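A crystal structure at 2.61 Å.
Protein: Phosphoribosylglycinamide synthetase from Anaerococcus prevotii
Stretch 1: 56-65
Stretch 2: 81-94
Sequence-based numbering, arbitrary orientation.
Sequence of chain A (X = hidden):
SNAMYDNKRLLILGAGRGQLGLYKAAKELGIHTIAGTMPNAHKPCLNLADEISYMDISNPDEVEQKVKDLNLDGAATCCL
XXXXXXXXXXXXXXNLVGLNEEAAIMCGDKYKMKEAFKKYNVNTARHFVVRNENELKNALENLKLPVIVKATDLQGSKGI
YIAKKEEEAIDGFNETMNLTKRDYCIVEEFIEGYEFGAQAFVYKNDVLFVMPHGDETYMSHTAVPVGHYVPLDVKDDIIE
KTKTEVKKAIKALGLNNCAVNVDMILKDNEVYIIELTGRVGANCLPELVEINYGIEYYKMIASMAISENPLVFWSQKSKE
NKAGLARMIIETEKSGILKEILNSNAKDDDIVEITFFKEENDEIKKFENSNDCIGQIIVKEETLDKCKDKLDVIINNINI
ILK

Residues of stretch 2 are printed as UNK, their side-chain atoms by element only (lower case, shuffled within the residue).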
# COMPACT_ATOMS: atom_id res chain seq x y z
N ASP A 56 -2.27 16.13 13.68
CA ASP A 56 -1.66 15.94 12.36
C ASP A 56 -0.72 14.73 12.52
O ASP A 56 0.32 14.80 13.20
CB ASP A 56 -0.95 17.20 11.85
CG ASP A 56 -0.19 16.97 10.56
OD1 ASP A 56 -0.66 16.12 9.73
OD2 ASP A 56 0.87 17.61 10.38
N ILE A 57 -1.15 13.61 11.94
CA ILE A 57 -0.49 12.31 12.05
C ILE A 57 0.83 12.24 11.23
O ILE A 57 1.65 11.35 11.46
CB ILE A 57 -1.45 11.17 11.66
CG1 ILE A 57 -1.76 11.11 10.12
CG2 ILE A 57 -2.74 11.22 12.54
CD1 ILE A 57 -2.58 9.87 9.69
N SER A 58 1.03 13.18 10.32
CA SER A 58 2.26 13.27 9.54
C SER A 58 3.37 13.99 10.33
O SER A 58 4.50 14.09 9.84
CB SER A 58 1.98 14.01 8.24
OG SER A 58 1.70 15.38 8.51
N ASN A 59 3.06 14.50 11.53
CA ASN A 59 3.98 15.23 12.36
C ASN A 59 4.35 14.34 13.52
O ASN A 59 3.66 14.32 14.53
CB ASN A 59 3.30 16.52 12.78
CG ASN A 59 4.19 17.55 13.42
OD1 ASN A 59 5.38 17.32 13.67
ND2 ASN A 59 3.62 18.73 13.69
N PRO A 60 5.44 13.54 13.40
CA PRO A 60 5.78 12.60 14.48
C PRO A 60 6.03 13.26 15.81
O PRO A 60 5.74 12.64 16.83
CB PRO A 60 7.04 11.87 13.97
CG PRO A 60 7.55 12.67 12.89
CD PRO A 60 6.38 13.38 12.27
N ASP A 61 6.55 14.51 15.81
CA ASP A 61 6.83 15.26 17.04
C ASP A 61 5.53 15.69 17.75
O ASP A 61 5.41 15.49 18.95
CB ASP A 61 7.72 16.49 16.76
CG ASP A 61 9.20 16.17 16.77
OD1 ASP A 61 9.75 15.84 15.69
OD2 ASP A 61 9.80 16.13 17.87
N GLU A 62 4.55 16.24 17.01
CA GLU A 62 3.25 16.62 17.58
C GLU A 62 2.54 15.41 18.16
O GLU A 62 2.00 15.47 19.25
CB GLU A 62 2.36 17.25 16.51
CG GLU A 62 1.06 17.83 17.04
CD GLU A 62 -0.03 17.87 15.99
OE1 GLU A 62 -0.77 16.86 15.88
OE2 GLU A 62 -0.11 18.86 15.23
N VAL A 63 2.54 14.32 17.40
CA VAL A 63 1.87 13.08 17.77
C VAL A 63 2.43 12.52 19.06
O VAL A 63 1.64 12.13 19.90
CB VAL A 63 1.98 12.07 16.61
CG1 VAL A 63 1.68 10.65 17.07
CG2 VAL A 63 1.03 12.47 15.49
N GLU A 64 3.76 12.46 19.20
CA GLU A 64 4.45 11.95 20.38
C GLU A 64 3.96 12.68 21.66
O GLU A 64 3.77 12.06 22.70
CB GLU A 64 5.97 12.14 20.19
CG GLU A 64 6.87 11.59 21.29
CD GLU A 64 8.19 12.32 21.46
OE1 GLU A 64 8.78 12.74 20.43
OE2 GLU A 64 8.66 12.42 22.61
N GLN A 65 3.75 13.99 21.55
CA GLN A 65 3.28 14.81 22.67
C GLN A 65 1.83 14.48 23.00
O GLN A 65 1.49 14.27 24.16
CB GLN A 65 3.42 16.32 22.34
CG GLN A 65 4.76 16.99 22.76
CD GLN A 65 6.00 16.13 22.65
OE1 GLN A 65 6.60 15.98 21.57
NE2 GLN A 65 6.46 15.58 23.77
N UNK A 81 0.73 5.94 4.05
CA UNK A 81 2.02 6.24 4.70
C UNK A 81 2.01 7.53 5.50
O UNK A 81 3.01 7.78 6.16
c UNK A 81 3.56 5.05 3.01
c UNK A 81 3.16 6.35 3.66
o UNK A 81 3.52 4.00 3.70
o UNK A 81 3.81 5.05 1.78
N UNK A 82 0.95 8.36 5.41
CA UNK A 82 0.84 9.66 6.08
C UNK A 82 1.34 9.61 7.53
O UNK A 82 2.27 10.34 7.84
c UNK A 82 -0.70 11.66 6.39
c UNK A 82 -0.60 10.18 6.02
o UNK A 82 -1.13 10.00 4.70
N UNK A 83 0.85 8.66 8.33
CA UNK A 83 1.23 8.51 9.73
C UNK A 83 2.05 7.29 10.11
O UNK A 83 1.96 6.83 11.25
N UNK A 84 2.91 6.82 9.21
CA UNK A 84 3.69 5.60 9.41
C UNK A 84 4.91 5.85 10.27
O UNK A 84 5.30 5.00 11.06
c UNK A 84 3.68 2.63 9.08
c UNK A 84 4.55 3.49 8.21
c UNK A 84 5.15 5.77 7.26
c UNK A 84 4.06 4.95 8.04
N UNK A 85 5.52 7.01 10.14
CA UNK A 85 6.65 7.38 10.99
C UNK A 85 6.13 7.71 12.38
O UNK A 85 6.64 7.18 13.36
c UNK A 85 8.44 9.12 11.38
c UNK A 85 8.11 8.09 9.10
c UNK A 85 7.42 8.55 10.38
N UNK A 86 5.09 8.55 12.47
CA UNK A 86 4.47 8.94 13.74
C UNK A 86 4.08 7.69 14.51
O UNK A 86 4.45 7.59 15.67
o UNK A 86 3.58 10.74 12.44
c UNK A 86 3.28 9.85 13.50
N UNK A 87 3.50 6.67 13.85
CA UNK A 87 3.21 5.40 14.54
C UNK A 87 4.48 4.78 15.15
O UNK A 87 4.49 4.35 16.30
c UNK A 87 2.62 4.40 13.58
c UNK A 87 1.72 2.16 13.04
c UNK A 87 1.58 2.95 15.36
c UNK A 87 2.42 2.97 14.09
N UNK A 88 5.54 4.71 14.34
CA UNK A 88 6.82 4.16 14.75
C UNK A 88 7.36 4.88 16.02
O UNK A 88 7.80 4.19 16.96
c UNK A 88 7.81 4.27 13.60
N UNK A 89 7.24 6.23 16.08
CA UNK A 89 7.67 6.97 17.27
C UNK A 89 6.76 6.64 18.46
O UNK A 89 7.28 6.38 19.56
n UNK A 89 11.16 11.90 15.07
n UNK A 89 9.84 13.04 16.56
c UNK A 89 7.72 8.48 17.05
c UNK A 89 9.01 10.60 17.77
c UNK A 89 8.71 9.14 18.06
c UNK A 89 10.31 11.89 16.09
n UNK A 89 9.94 10.74 16.64
N UNK A 90 5.42 6.62 18.25
CA UNK A 90 4.45 6.23 19.31
C UNK A 90 4.92 4.90 19.94
O UNK A 90 5.07 4.82 21.15
c UNK A 90 2.07 5.35 19.76
c UNK A 90 1.27 7.35 17.49
c UNK A 90 2.98 6.10 18.76
c UNK A 90 2.38 7.44 18.45
N UNK A 91 5.19 3.90 19.11
CA UNK A 91 5.62 2.59 19.58
C UNK A 91 6.97 2.62 20.26
O UNK A 91 7.11 1.95 21.28
c UNK A 91 5.63 1.61 18.42
s UNK A 91 4.01 1.43 17.66
N UNK A 92 7.94 3.36 19.72
CA UNK A 92 9.26 3.49 20.33
C UNK A 92 9.24 4.21 21.68
O UNK A 92 10.09 3.91 22.53
c UNK A 92 10.75 3.35 18.27
c UNK A 92 10.24 4.22 19.39
o UNK A 92 11.74 3.76 17.61
o UNK A 92 10.16 2.27 18.03
N UNK A 93 8.34 5.21 21.88
CA UNK A 93 8.31 6.02 23.11
C UNK A 93 7.30 5.49 24.15
O UNK A 93 7.62 5.48 25.33
c UNK A 93 8.02 7.49 22.78
n UNK A 93 11.48 10.41 21.45
c UNK A 93 11.40 8.93 21.25
c UNK A 93 9.00 8.16 21.79
c UNK A 93 10.48 8.21 22.24
N UNK A 94 6.11 5.04 23.73
CA UNK A 94 5.11 4.48 24.66
C UNK A 94 5.32 2.94 24.87
O UNK A 94 4.57 2.32 25.63
c UNK A 94 3.30 6.24 24.11
o UNK A 94 2.66 6.36 26.42
c UNK A 94 3.19 6.96 25.45
o UNK A 94 3.62 8.14 25.51
c UNK A 94 3.68 4.77 24.16
O HOH W 1 4.21 10.00 9.83

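Position 81 carries two carbons, the second holding two oxygens, and the side chain is out of reach of stretch 1: Asp81. Its O accepts a hydrogen bond from N of position 84 (3.2 Å), closing a type I turn.

At 82 one carbon bears an oxygen and a carbon, and that terminal carbon lies 3.9 Å from Ile57 CG1. The composition gives Thr82, with the methyl as CG2. Its backbone O receives a CA-H...O contact from Ser58 CA at 3.4 Å.

Position 83 has no side-chain atoms. Its CA lies 3.4 Å from Ile57 O, and an ideal CB would fall 3.0 Å from Ile57 CD1, a tight fit. This is Gly83, the N-cap of the following helix.

Position 84 has four carbons forked at the first, with one two-carbon arm, and points away: Ile84. Position 85 has one carbon carrying two; one of these comes 4.0 Å from Pro60 CG, an apolar contact. This is Val85.

Position 86 has one carbon, then one oxygen. Its CB packs 4.0 Å from Val63 CG2, and its CA is 4.0 Å from Pro60 CA: Ser86. A water accepts from Ser86 N (3.1 Å) and donates to Thr82 O (2.8 Å) and, weakly, to Ile57 O (3.3 Å), thereby linking the stretches.

Position 87 has four carbons forked at the second, its CA-to-CB bond pointing away: Leu87. Position 88 has a lone carbon, out of reach: Ala88.

Position 89 has three carbons, a nitrogen, then a carbon carrying two nitrogens, a guanidinium. One terminal nitrogen is 2.9 Å from Asp61 OD1, at the guanidinium edge; Pro60 CB covers one face, 3.9 Å from the central carbon. This is Arg89, whose NH1 donates a weak hydrogen bond to Asp61 OD1 (150°), part of a salt bridge.

Position 90 has four carbons forked at the first, its longer arm ending 3.4 Å from Val63 CG1. It is Ile90, and the end atom is CD1.

Position 91 has a carbon and a sulfur: Cys91. Position 92 has two carbons, the second with two oxygens: Asp92. Neither reaches stretch 1. At 93 four carbons in a row end in nitrogen, 3.7 Å from Glu64 OE2: Lys93, in a long salt bridge. Position 94 has three carbons, the third with two oxygens; a carboxylate oxygen comes no nearer than 4.8 Å, to Glu64 O: Glu94.

The contact buries 610 Å² in total. The helix axes approach to 8.7 Å at 39° between their N-to-C directions. Close backbone packing at Gly83 and Ser86 leads into the apolar Val63–Ile90 contact, while Arg89 and Lys93 add charged contacts to Asp61 and Glu64, respectively.

Stretch 2 (81-94) DTGIVSLARICDKE
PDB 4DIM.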